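Side-chain contacts in CELL division protein FTSZ (Haloferax volcanii, PDB 4B46), which binds and hydrolyses GTP as a tubulin-like cytoskeletal protein and controls cell shape, being essential for the rod-shaped cells needed for efficient swimming: residues E85-I90 / R125-P130; G139-G144 / A171-G176; T156-R159 / N163-V166. All coordinates share one frame; numbering follows the deposited sequence.

Contact 1 of 3, residues E85-I90 / R125-P130; sequences EVQGAI and RIYTEP
The amide of Q87 and the hydroxyl of Y127 come together from opposite directions: NE2 of Q87 gives a hydrogen bond to the phenol oxygen OH of Y127 at 3.0 Å, with an N-H...O angle of 152°. The tyrosine oxygen lies almost in the plane of the amide, while the amide and ring planes are turned 48° apart. On the same oxygen, I90 lays its CG2 methyl 3.3 Å from Y127 OH, and that methyl also reaches CE2 of the ring at 4.0 Å. I126 brings its CD1 methyl 3.3 Å from Q87 OE1, a van der Waals contact between a methyl and a polar atom. I126 further sets its CG1 against one face of the neighbouring Y127 ring, out toward the rim.

The glutamine arrives there because CG is anti to the backbone N (chi1 -170°) and the chain then bends at chi2, which brings its amide round to the other segment. That amide is held at both ends, OE1 by H122 NE2 and NE2 by D91 OD1 as well as by the tyrosine. Y127, the first residue past the end of helix 111-126, stacks its ring with F101 of strand 100-106, and I90 packs on L123. With an alanine here in place of Q87, the Y127 hydroxyl would probably lose this donor, and H122 and D91 their amide partner. The contact thus joins the end of helix 83-90 to the end of helix 111-126 on the flank of the GTPase domain, through a fixed amide whose two ends serve different partners beside a small apolar patch.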
ATOM      1  N   GLU A  85       5.982 -22.418  -6.317  1.00 28.89           N
ATOM      2  CA  GLU A  85       5.257 -21.974  -7.509  1.00 28.02           C
ATOM      3  C   GLU A  85       5.367 -20.463  -7.648  1.00 26.63           C
ATOM      4  O   GLU A  85       5.567 -19.929  -8.740  1.00 27.20           O
ATOM      5  CB  GLU A  85       3.779 -22.359  -7.438  1.00 21.83           C
ATOM      6  CG  GLU A  85       3.498 -23.823  -7.656  1.00 29.97           C
ATOM      7  CD  GLU A  85       2.021 -24.089  -7.863  1.00 38.60           C
ATOM      8  OE1 GLU A  85       1.260 -24.082  -6.871  1.00 30.91           O
ATOM      9  OE2 GLU A  85       1.612 -24.299  -9.023  1.00 50.05           O
ATOM     10  N   VAL A  86       5.213 -19.777  -6.525  1.00 24.10           N
ATOM     11  CA  VAL A  86       5.319 -18.332  -6.511  1.00 20.61           C
ATOM     12  C   VAL A  86       6.748 -17.926  -6.863  1.00 23.75           C
ATOM     13  O   VAL A  86       6.967 -17.057  -7.711  1.00 25.10           O
ATOM     14  CB  VAL A  86       4.926 -17.757  -5.149  1.00 18.14           C
ATOM     15  CG1 VAL A  86       4.960 -16.225  -5.198  1.00 18.71           C
ATOM     16  CG2 VAL A  86       3.545 -18.260  -4.751  1.00 18.63           C
ATOM     17  N   GLN A  87       7.717 -18.586  -6.232  1.00 22.16           N
ATOM     18  CA  GLN A  87       9.130 -18.285  -6.462  1.00 23.18           C
ATOM     19  C   GLN A  87       9.520 -18.527  -7.916  1.00 25.82           C
ATOM     20  O   GLN A  87      10.379 -17.829  -8.463  1.00 26.22           O
ATOM     21  CB  GLN A  87      10.031 -19.099  -5.527  1.00 22.13           C
ATOM     22  CG  GLN A  87      11.498 -18.652  -5.549  1.00 23.32           C
ATOM     23  CD  GLN A  87      11.657 -17.158  -5.274  1.00 24.34           C
ATOM     24  OE1 GLN A  87      11.010 -16.599  -4.381  1.00 23.08           O
ATOM     25  NE2 GLN A  87      12.503 -16.502  -6.060  1.00 24.29           N
ATOM     26  N   GLY A  88       8.881 -19.514  -8.533  1.00 25.51           N
ATOM     27  CA  GLY A  88       9.078 -19.794  -9.940  1.00 25.96           C
ATOM     28  C   GLY A  88       8.851 -18.548 -10.773  1.00 29.16           C
ATOM     29  O   GLY A  88       9.670 -18.210 -11.625  1.00 29.91           O
ATOM     30  N   ALA A  89       7.748 -17.855 -10.505  1.00 29.02           N
ATOM     31  CA  ALA A  89       7.408 -16.608 -11.198  1.00 30.61           C
ATOM     32  C   ALA A  89       8.309 -15.435 -10.825  1.00 34.24           C
ATOM     33  O   ALA A  89       8.620 -14.591 -11.663  1.00 39.14           O
ATOM     34  CB  ALA A  89       5.976 -16.236 -10.917  1.00 27.26           C
ATOM     35  N   ILE A  90       8.682 -15.359  -9.553  1.00 27.32           N
ATOM     36  CA  ILE A  90       9.563 -14.305  -9.077  1.00 25.13           C
ATOM     37  C   ILE A  90      10.960 -14.446  -9.701  1.00 31.39           C
ATOM     38  O   ILE A  90      11.660 -13.450  -9.917  1.00 32.75           O
ATOM     39  CB  ILE A  90       9.636 -14.305  -7.536  1.00 27.74           C
ATOM     40  CG1 ILE A  90       8.257 -13.993  -6.950  1.00 30.89           C
ATOM     41  CG2 ILE A  90      10.636 -13.279  -7.030  1.00 31.20           C
ATOM     42  CD1 ILE A  90       8.197 -14.107  -5.455  1.00 31.89           C
ATOM     43  N   ARG A 125      13.717 -13.718   3.516  1.00 17.88           N
ATOM     44  CA  ARG A 125      14.635 -14.815   3.772  1.00 22.03           C
ATOM     45  C   ARG A 125      15.654 -14.995   2.643  1.00 21.82           C
ATOM     46  O   ARG A 125      16.785 -15.426   2.876  1.00 21.18           O
ATOM     47  CB  ARG A 125      13.834 -16.101   3.952  1.00 30.12           C
ATOM     48  CG  ARG A 125      14.265 -16.951   5.108  1.00 43.88           C
ATOM     49  CD  ARG A 125      13.155 -17.918   5.508  1.00 48.49           C
ATOM     50  NE  ARG A 125      13.626 -18.885   6.490  1.00 46.69           N
ATOM     51  CZ  ARG A 125      13.898 -20.151   6.211  1.00 51.07           C
ATOM     52  NH1 ARG A 125      13.723 -20.611   4.980  1.00 53.16           N
ATOM     53  NH2 ARG A 125      14.331 -20.957   7.169  1.00 58.47           N
ATOM     54  N   ILE A 126      15.254 -14.680   1.416  1.00 21.76           N
ATOM     55  CA  ILE A 126      16.136 -14.932   0.278  1.00 24.66           C
ATOM     56  C   ILE A 126      16.676 -13.666  -0.393  1.00 22.28           C
ATOM     57  O   ILE A 126      17.705 -13.723  -1.067  1.00 23.45           O
ATOM     58  CB  ILE A 126      15.485 -15.873  -0.780  1.00 28.51           C
ATOM     59  CG1 ILE A 126      14.580 -15.085  -1.723  1.00 38.87           C
ATOM     60  CG2 ILE A 126      14.709 -17.013  -0.096  1.00 26.83           C
ATOM     61  CD1 ILE A 126      13.828 -15.962  -2.702  1.00 44.07           C
ATOM     62  N   TYR A 127      15.990 -12.535  -0.213  1.00 19.94           N
ATOM     63  CA  TYR A 127      16.447 -11.271  -0.789  1.00 24.59           C
ATOM     64  C   TYR A 127      16.857 -10.286   0.300  1.00 24.92           C
ATOM     65  O   TYR A 127      16.414 -10.394   1.440  1.00 22.65           O
ATOM     66  CB  TYR A 127      15.365 -10.628  -1.666  1.00 17.88           C
ATOM     67  CG  TYR A 127      14.948 -11.468  -2.848  1.00 21.65           C
ATOM     68  CD1 TYR A 127      15.851 -11.782  -3.860  1.00 23.66           C
ATOM     69  CD2 TYR A 127      13.648 -11.946  -2.957  1.00 26.77           C
ATOM     70  CE1 TYR A 127      15.471 -12.558  -4.944  1.00 25.87           C
ATOM     71  CE2 TYR A 127      13.256 -12.717  -4.035  1.00 27.56           C
ATOM     72  CZ  TYR A 127      14.166 -13.017  -5.025  1.00 26.07           C
ATOM     73  OH  TYR A 127      13.770 -13.782  -6.093  1.00 25.97           O
ATOM     74  N   THR A 128      17.698  -9.322  -0.062  1.00 25.40           N
ATOM     75  CA  THR A 128      18.175  -8.331   0.895  1.00 22.03           C
ATOM     76  C   THR A 128      17.560  -6.944   0.700  1.00 25.73           C
ATOM     77  O   THR A 128      17.783  -6.056   1.514  1.00 22.90           O
ATOM     78  CB  THR A 128      19.716  -8.218   0.879  1.00 26.23           C
ATOM     79  OG1 THR A 128      20.166  -8.023  -0.466  1.00 24.88           O
ATOM     80  CG2 THR A 128      20.348  -9.488   1.427  1.00 27.79           C
ATOM     81  N   GLU A 129      16.803  -6.748  -0.375  1.00 21.54           N
ATOM     82  CA  GLU A 129      16.078  -5.488  -0.556  1.00 18.46           C
ATOM     83  C   GLU A 129      14.939  -5.399   0.469  1.00 20.65           C
ATOM     84  O   GLU A 129      14.464  -6.426   0.945  1.00 19.99           O
ATOM     85  CB  GLU A 129      15.493  -5.386  -1.971  1.00 24.58           C
ATOM     86  CG  GLU A 129      16.524  -5.214  -3.085  1.00 30.80           C
ATOM     87  CD  GLU A 129      17.027  -6.535  -3.626  1.00 30.61           C
ATOM     88  OE1 GLU A 129      16.605  -7.590  -3.104  1.00 28.27           O
ATOM     89  OE2 GLU A 129      17.835  -6.509  -4.582  1.00 31.32           O
ATOM     90  N   PRO A 130      14.498  -4.175   0.810  1.00 14.96           N
ATOM     91  CA  PRO A 130      13.351  -4.053   1.729  1.00 14.13           C
ATOM     92  C   PRO A 130      12.098  -4.735   1.182  1.00 18.03           C
ATOM     93  O   PRO A 130      11.878  -4.728  -0.031  1.00 18.92           O
ATOM     94  CB  PRO A 130      13.114  -2.538   1.802  1.00 16.09           C
ATOM     95  CG  PRO A 130      14.432  -1.918   1.431  1.00 17.05           C
ATOM     96  CD  PRO A 130      15.041  -2.862   0.417  1.00 19.49           C
TER

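Contact 2 of 3, residues G139-G144 / A171-G176; sequences GSDEGG and AWRKTG. With GDP (guanosine-5'-diphosphate), chain B.
R173 lies against S140 and D141 in a loose polar contact between two loops at the C-terminal ends of parallel strands of the GTPase domain, one after strand 131-137 and the other after strand 163-168. R173, bent at chi2 and chi3, brings NE to 3.7 Å from D141 OD1, a long salt bridge with the carboxylate and guanidinium planes 62° apart. Over one face of the guanidinium, above its centre, sits S140 OG, 4.0 Å from R173 CZ; the hydroxyl is hydrogen-bonded to D170, which also forms a weak, long ion pair with R173 NH1. Nearer the backbone, R173 CD packs on G139 CA at 4.2 Å.

G139 to E142 form a type I turn, closed by the bond from E142 N to G139 O. From this turn the GTP-binding residue E142 reaches the nucleotide: OE1 accepts from O3' of GDP at 2.6 Å and OE2 from O2' at 2.5 Å. OE2 also accepts from G139 N at 2.8 Å, on the anti side and 31° out of the carboxylate plane, tying the carboxylate to its own turn. Both carboxylate oxygens thus grip the ribose, whereas the exposed R173, not hydrogen-bonded to 139-144, probably adds a modest electrostatic attraction.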
ATOM      1  N   GLY A 139     -14.241  -3.444   5.254  1.00 16.11           N
ATOM      2  CA  GLY A 139     -15.325  -2.584   5.695  1.00 17.12           C
ATOM      3  C   GLY A 139     -16.018  -3.243   6.862  1.00 18.48           C
ATOM      4  O   GLY A 139     -16.157  -4.465   6.899  1.00 20.00           O
ATOM      5  N   SER A 140     -16.465  -2.435   7.812  1.00 17.76           N
ATOM      6  CA  SER A 140     -17.155  -2.947   8.990  1.00 21.81           C
ATOM      7  C   SER A 140     -18.518  -3.538   8.649  1.00 24.03           C
ATOM      8  O   SER A 140     -19.123  -4.204   9.474  1.00 24.29           O
ATOM      9  CB  SER A 140     -17.311  -1.847  10.048  1.00 29.77           C
ATOM     10  OG  SER A 140     -18.002  -0.730   9.514  1.00 25.53           O
ATOM     11  N   ASP A 141     -18.990  -3.299   7.430  1.00 22.99           N
ATOM     12  CA  ASP A 141     -20.255  -3.869   6.972  1.00 24.37           C
ATOM     13  C   ASP A 141     -20.116  -5.292   6.394  1.00 21.93           C
ATOM     14  O   ASP A 141     -21.119  -5.948   6.120  1.00 22.28           O
ATOM     15  CB  ASP A 141     -20.908  -2.940   5.937  1.00 30.81           C
ATOM     16  CG  ASP A 141     -19.970  -2.590   4.781  1.00 40.96           C
ATOM     17  OD1 ASP A 141     -18.725  -2.679   4.947  1.00 27.54           O
ATOM     18  OD2 ASP A 141     -20.488  -2.222   3.701  1.00 47.02           O
ATOM     19  N   GLU A 142     -18.886  -5.773   6.221  1.00 18.06           N
ATOM     20  CA  GLU A 142     -18.675  -7.078   5.582  1.00 19.23           C
ATOM     21  C   GLU A 142     -19.124  -8.249   6.433  1.00 23.20           C
ATOM     22  O   GLU A 142     -19.728  -9.188   5.924  1.00 21.90           O
ATOM     23  CB  GLU A 142     -17.212  -7.266   5.160  1.00 17.89           C
ATOM     24  CG  GLU A 142     -16.734  -6.217   4.178  1.00 23.47           C
ATOM     25  CD  GLU A 142     -15.367  -6.536   3.607  1.00 23.61           C
ATOM     26  OE1 GLU A 142     -15.108  -7.719   3.316  1.00 21.18           O
ATOM     27  OE2 GLU A 142     -14.560  -5.602   3.460  1.00 20.11           O
ATOM     28  N   GLY A 143     -18.821  -8.203   7.726  1.00 18.70           N
ATOM     29  CA  GLY A 143     -19.205  -9.290   8.613  1.00 19.83           C
ATOM     30  C   GLY A 143     -18.091  -9.601   9.593  1.00 21.00           C
ATOM     31  O   GLY A 143     -16.924  -9.348   9.313  1.00 17.51           O
ATOM     32  N   GLY A 144     -18.451 -10.132  10.753  1.00 21.43           N
ATOM     33  CA  GLY A 144     -17.472 -10.413  11.789  1.00 21.10           C
ATOM     34  C   GLY A 144     -16.326 -11.328  11.384  1.00 21.30           C
ATOM     35  O   GLY A 144     -15.200 -11.154  11.850  1.00 19.42           O
ATOM     36  N   ALA A 171     -12.859   3.211   6.137  1.00 19.98           N
ATOM     37  CA  ALA A 171     -12.822   4.674   6.152  1.00 24.27           C
ATOM     38  C   ALA A 171     -13.166   5.250   4.786  1.00 20.95           C
ATOM     39  O   ALA A 171     -13.375   6.450   4.650  1.00 22.38           O
ATOM     40  CB  ALA A 171     -11.440   5.167   6.589  1.00 20.84           C
ATOM     41  N   TRP A 172     -13.199   4.395   3.771  1.00 17.81           N
ATOM     42  CA  TRP A 172     -13.385   4.860   2.404  1.00 18.21           C
ATOM     43  C   TRP A 172     -14.616   4.238   1.732  1.00 21.37           C
ATOM     44  O   TRP A 172     -14.710   4.198   0.505  1.00 29.21           O
ATOM     45  CB  TRP A 172     -12.129   4.569   1.583  1.00 14.58           C
ATOM     46  CG  TRP A 172     -10.928   5.353   2.068  1.00 17.53           C
ATOM     47  CD1 TRP A 172     -10.098   5.026   3.092  1.00 17.54           C
ATOM     48  CD2 TRP A 172     -10.455   6.598   1.543  1.00 17.54           C
ATOM     49  NE1 TRP A 172      -9.131   5.995   3.243  1.00 15.16           N
ATOM     50  CE2 TRP A 172      -9.322   6.966   2.296  1.00 20.73           C
ATOM     51  CE3 TRP A 172     -10.879   7.439   0.510  1.00 23.10           C
ATOM     52  CZ2 TRP A 172      -8.607   8.140   2.052  1.00 21.64           C
ATOM     53  CZ3 TRP A 172     -10.170   8.597   0.264  1.00 26.59           C
ATOM     54  CH2 TRP A 172      -9.044   8.937   1.030  1.00 21.57           C
ATOM     55  N   ARG A 173     -15.556   3.755   2.534  1.00 24.49           N
ATOM     56  CA  ARG A 173     -16.742   3.104   1.978  1.00 33.57           C
ATOM     57  C   ARG A 173     -17.550   4.032   1.075  1.00 38.17           C
ATOM     58  O   ARG A 173     -17.640   5.237   1.314  1.00 35.70           O
ATOM     59  CB  ARG A 173     -17.618   2.523   3.092  1.00 35.06           C
ATOM     60  CG  ARG A 173     -17.102   1.201   3.619  1.00 34.66           C
ATOM     61  CD  ARG A 173     -17.233   1.091   5.123  1.00 39.55           C
ATOM     62  NE  ARG A 173     -18.610   0.987   5.569  1.00 51.45           N
ATOM     63  CZ  ARG A 173     -19.124   1.690   6.571  1.00 56.97           C
ATOM     64  NH1 ARG A 173     -18.371   2.565   7.231  1.00 53.86           N
ATOM     65  NH2 ARG A 173     -20.393   1.521   6.909  1.00 59.95           N
ATOM     66  N   LYS A 174     -18.112   3.463   0.016  1.00 40.86           N
ATOM     67  CA  LYS A 174     -18.924   4.228  -0.921  1.00 47.85           C
ATOM     68  C   LYS A 174     -20.361   3.710  -0.803  1.00 52.80           C
ATOM     69  O   LYS A 174     -20.673   2.597  -1.226  1.00 53.25           O
ATOM     70  CB  LYS A 174     -18.364   4.081  -2.339  1.00 46.20           C
ATOM     71  CG  LYS A 174     -16.831   3.963  -2.362  1.00 45.57           C
ATOM     72  CD  LYS A 174     -16.170   4.902  -3.367  1.00 48.10           C
ATOM     73  CE  LYS A 174     -15.614   6.180  -2.724  1.00 41.74           C
ATOM     74  NZ  LYS A 174     -14.344   6.000  -1.920  1.00 31.88           N
ATOM     75  N   THR A 175     -21.225   4.518  -0.202  1.00 56.36           N
ATOM     76  CA  THR A 175     -22.523   4.035   0.271  1.00 63.39           C
ATOM     77  C   THR A 175     -23.552   3.665  -0.798  1.00 62.33           C
ATOM     78  O   THR A 175     -24.034   2.530  -0.831  1.00 68.80           O
ATOM     79  CB  THR A 175     -23.150   5.009   1.290  1.00 65.19           C
ATOM     80  OG1 THR A 175     -22.387   4.976   2.501  1.00 67.65           O
ATOM     81  CG2 THR A 175     -24.595   4.619   1.594  1.00 67.37           C
ATOM     82  N   GLY A 176     -23.887   4.608  -1.670  1.00 57.00           N
ATOM     83  CA  GLY A 176     -24.972   4.402  -2.618  1.00 63.07           C
ATOM     84  C   GLY A 176     -24.673   3.379  -3.698  1.00 67.11           C
ATOM     85  O   GLY A 176     -25.529   3.053  -4.521  1.00 69.62           O
TER
HETATM   86  PB  GDP B1368      -9.002 -13.504  -1.006  1.00 19.24           P
HETATM   87  O1B GDP B1368      -9.443 -14.782  -0.352  1.00 17.26           O
HETATM   88  O2B GDP B1368      -8.869 -13.640  -2.505  1.00 17.24           O
HETATM   89  O3B GDP B1368      -7.703 -13.079  -0.372  1.00 16.32           O
HETATM   90  O3A GDP B1368     -10.167 -12.466  -0.655  1.00 18.80           O
HETATM   91  PA  GDP B1368     -10.430 -11.102  -1.447  1.00 18.22           P
HETATM   92  O1A GDP B1368      -9.160 -10.463  -1.897  1.00 17.92           O
HETATM   93  O2A GDP B1368     -11.398 -11.346  -2.571  1.00 15.31           O
HETATM   94  O5' GDP B1368     -11.162 -10.237  -0.297  1.00 17.34           O
HETATM   95  C5' GDP B1368     -10.413  -9.942   0.885  1.00 15.23           C
HETATM   96  C4' GDP B1368     -10.815  -8.574   1.404  1.00 16.55           C
HETATM   97  O4' GDP B1368     -10.373  -7.569   0.508  1.00 16.17           O
HETATM   98  C3' GDP B1368     -12.320  -8.389   1.423  1.00 15.26           C
HETATM   99  O3' GDP B1368     -12.800  -8.838   2.683  1.00 23.00           O
HETATM  100  C2' GDP B1368     -12.519  -6.894   1.222  1.00 18.14           C
HETATM  101  O2' GDP B1368     -12.333  -6.194   2.454  1.00 16.77           O
HETATM  102  C1' GDP B1368     -11.326  -6.486   0.413  1.00 19.09           C
HETATM  103  N9  GDP B1368     -11.510  -6.363  -1.040  1.00 15.59           N
HETATM  104  C8  GDP B1368     -11.969  -7.301  -1.893  1.00 19.04           C
HETATM  105  N7  GDP B1368     -11.907  -6.845  -3.173  1.00 22.24           N
HETATM  106  C5  GDP B1368     -11.360  -5.604  -3.133  1.00 22.37           C
HETATM  107  C6  GDP B1368     -10.983  -4.560  -4.109  1.00 20.25           C
HETATM  108  O6  GDP B1368     -11.165  -4.716  -5.345  1.00 18.50           O
HETATM  109  N1  GDP B1368     -10.448  -3.432  -3.625  1.00 18.24           N
HETATM  110  C2  GDP B1368     -10.240  -3.215  -2.314  1.00 18.79           C
HETATM  111  N2  GDP B1368      -9.706  -2.033  -1.924  1.00 19.67           N
HETATM  112  N3  GDP B1368     -10.549  -4.126  -1.365  1.00 20.38           N
HETATM  113  C4  GDP B1368     -11.094  -5.308  -1.721  1.00 20.12           C

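Contact 3 of 3, residues T156-R159 / N163-V166; sequences TFVR and NLLV
L164 of strand 163-168 packs against F157 and V158 of helix 144-160, the helix that leads into it. Strand 131-137, this helix and strand 163-168 make one beta-alpha-beta unit of the Rossmann-like GTPase domain that CetZ1 shares with tubulin and FtsZ, and the contact packs the last turn of the helix on the parallel strand that follows.

The close side is the aromatic one. L164 holds its CD1 methyl over one face of the F157 ring as a CH-pi contact, 4.0 Å from the ring centroid and 25° off the normal. The methyl is displaced toward the rim, over CD2 and CE2, with L164 CD1 3.7 Å from F157 CD2, and the two side chains cross at about a right angle. A trans chi1 (178°) carries the leucine's branch out to the helix, and the fork then sends one methyl to each helix residue. Beyond the leucine, F157 packs on A116 and P117 of helix 111-126 and on L107, so the ring is buried where helix 144-160 meets helix 111-126.

The other branch meets a looser neighbour. V158 is only partly buried, and its closest approach is 4.1 Å, from V158 CB to L164 CD2. It also leans on V228 of strand 228-237, while R159 next along the helix is exposed and turns its guanidinium back to the carbonyl of Q155. L164 itself is fixed by backbone hydrogen bonds to G227 and S229, at the start of the adjacent strand 228-237, so its position is set by the sheet as well as by the helix. On this looser side the V158 methyl CG2 comes no nearer to the leucine than 4.2 Å, at L164 CB.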
ATOM      1  N   THR A 156       0.259 -10.946  12.010  1.00 19.84           N
ATOM      2  CA  THR A 156       1.359 -11.692  11.400  1.00 18.05           C
ATOM      3  C   THR A 156       2.055 -10.864  10.335  1.00 16.52           C
ATOM      4  O   THR A 156       3.285 -10.802  10.290  1.00 20.43           O
ATOM      5  CB  THR A 156       0.864 -13.004  10.760  1.00 21.67           C
ATOM      6  OG1 THR A 156       0.077 -13.720  11.710  1.00 29.30           O
ATOM      7  CG2 THR A 156       2.048 -13.880  10.332  1.00 19.49           C
ATOM      8  N   PHE A 157       1.260 -10.238   9.472  1.00 13.67           N
ATOM      9  CA  PHE A 157       1.790  -9.437   8.361  1.00 16.04           C
ATOM     10  C   PHE A 157       2.740  -8.326   8.842  1.00 22.46           C
ATOM     11  O   PHE A 157       3.816  -8.117   8.265  1.00 18.10           O
ATOM     12  CB  PHE A 157       0.620  -8.810   7.596  1.00 13.85           C
ATOM     13  CG  PHE A 157       0.923  -8.464   6.166  1.00 13.23           C
ATOM     14  CD1 PHE A 157       2.125  -8.821   5.578  1.00 16.57           C
ATOM     15  CD2 PHE A 157      -0.020  -7.802   5.399  1.00 15.61           C
ATOM     16  CE1 PHE A 157       2.388  -8.508   4.249  1.00 16.20           C
ATOM     17  CE2 PHE A 157       0.237  -7.479   4.075  1.00 21.13           C
ATOM     18  CZ  PHE A 157       1.454  -7.831   3.502  1.00 15.55           C
ATOM     19  N   VAL A 158       2.340  -7.615   9.895  1.00 16.41           N
ATOM     20  CA  VAL A 158       3.115  -6.470  10.367  1.00 16.01           C
ATOM     21  C   VAL A 158       4.480  -6.929  10.872  1.00 18.65           C
ATOM     22  O   VAL A 158       5.468  -6.202  10.779  1.00 20.06           O
ATOM     23  CB  VAL A 158       2.346  -5.646  11.444  1.00 15.57           C
ATOM     24  CG1 VAL A 158       2.321  -6.377  12.772  1.00 14.70           C
ATOM     25  CG2 VAL A 158       2.960  -4.254  11.609  1.00 20.55           C
ATOM     26  N   ARG A 159       4.538  -8.158  11.370  1.00 15.68           N
ATOM     27  CA  ARG A 159       5.775  -8.706  11.899  1.00 19.82           C
ATOM     28  C   ARG A 159       6.710  -9.245  10.818  1.00 22.71           C
ATOM     29  O   ARG A 159       7.898  -9.443  11.070  1.00 21.10           O
ATOM     30  CB  ARG A 159       5.472  -9.794  12.935  1.00 25.14           C
ATOM     31  CG  ARG A 159       5.041  -9.244  14.292  1.00 34.70           C
ATOM     32  CD  ARG A 159       4.291 -10.287  15.106  1.00 46.23           C
ATOM     33  NE  ARG A 159       3.891  -9.803  16.429  1.00 55.02           N
ATOM     34  CZ  ARG A 159       2.860  -8.992  16.664  1.00 50.61           C
ATOM     35  NH1 ARG A 159       2.114  -8.543  15.664  1.00 40.68           N
ATOM     36  NH2 ARG A 159       2.579  -8.620  17.907  1.00 54.52           N
ATOM     37  N   ASN A 163       7.897  -2.779   6.807  1.00 15.32           N
ATOM     38  CA  ASN A 163       6.915  -1.758   7.149  1.00 14.79           C
ATOM     39  C   ASN A 163       5.596  -2.139   6.501  1.00 17.20           C
ATOM     40  O   ASN A 163       5.560  -2.629   5.374  1.00 15.19           O
ATOM     41  CB  ASN A 163       7.356  -0.367   6.658  1.00 11.13           C
ATOM     42  CG  ASN A 163       6.585   0.769   7.334  1.00 15.47           C
ATOM     43  OD1 ASN A 163       5.364   0.923   7.149  1.00 13.36           O
ATOM     44  ND2 ASN A 163       7.300   1.575   8.120  1.00 15.43           N
ATOM     45  N   LEU A 164       4.508  -1.931   7.223  1.00 12.83           N
ATOM     46  CA  LEU A 164       3.205  -2.255   6.678  1.00 13.76           C
ATOM     47  C   LEU A 164       2.424  -0.976   6.414  1.00 12.60           C
ATOM     48  O   LEU A 164       1.983  -0.312   7.341  1.00 12.08           O
ATOM     49  CB  LEU A 164       2.436  -3.179   7.627  1.00 13.69           C
ATOM     50  CG  LEU A 164       1.028  -3.520   7.133  1.00 16.30           C
ATOM     51  CD1 LEU A 164       1.103  -4.262   5.793  1.00 15.50           C
ATOM     52  CD2 LEU A 164       0.277  -4.335   8.182  1.00 10.59           C
ATOM     53  N   LEU A 165       2.306  -0.620   5.141  1.00 11.87           N
ATOM     54  CA  LEU A 165       1.468   0.486   4.716  1.00 12.14           C
ATOM     55  C   LEU A 165       0.034  -0.020   4.752  1.00 16.31           C
ATOM     56  O   LEU A 165      -0.244  -1.121   4.279  1.00 15.60           O
ATOM     57  CB  LEU A 165       1.798   0.908   3.276  1.00 11.56           C
ATOM     58  CG  LEU A 165       3.172   1.442   2.800  1.00 19.91           C
ATOM     59  CD1 LEU A 165       3.401   2.875   3.225  1.00 28.03           C
ATOM     60  CD2 LEU A 165       4.358   0.589   3.212  1.00 28.07           C
ATOM     61  N   VAL A 166      -0.876   0.782   5.294  1.00 12.83           N
ATOM     62  CA  VAL A 166      -2.259   0.331   5.474  1.00 13.71           C
ATOM     63  C   VAL A 166      -3.255   1.244   4.760  1.00 17.84           C
ATOM     64  O   VAL A 166      -3.140   2.476   4.800  1.00 15.85           O
ATOM     65  CB  VAL A 166      -2.617   0.222   6.977  1.00 12.26           C
ATOM     66  CG1 VAL A 166      -4.100  -0.178   7.190  1.00 11.12           C
ATOM     67  CG2 VAL A 166      -1.684  -0.756   7.676  1.00 13.15           C
TER

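All three contacts belong to the GTPase domain, but only contact 3 is core: it is buried, apolar and about 10 Å from the chain's centre, whereas contacts 1 and 2 lie about 19 Å out, on opposite sides of it and about 34 Å apart between their centres. Contact 3 is nested in the loop closed by contact 2, with helix 144-160 and strand 163-168 running between the two loops. Contact 1 joins two helix ends through a neutral amide-phenol bond, and one of these helices, 111-126, also packs against F157 of contact 3. Contact 2 relies on a long, exposed ion pair and a hydroxyl over the guanidinium, while E142 in the same turn holds the nucleotide.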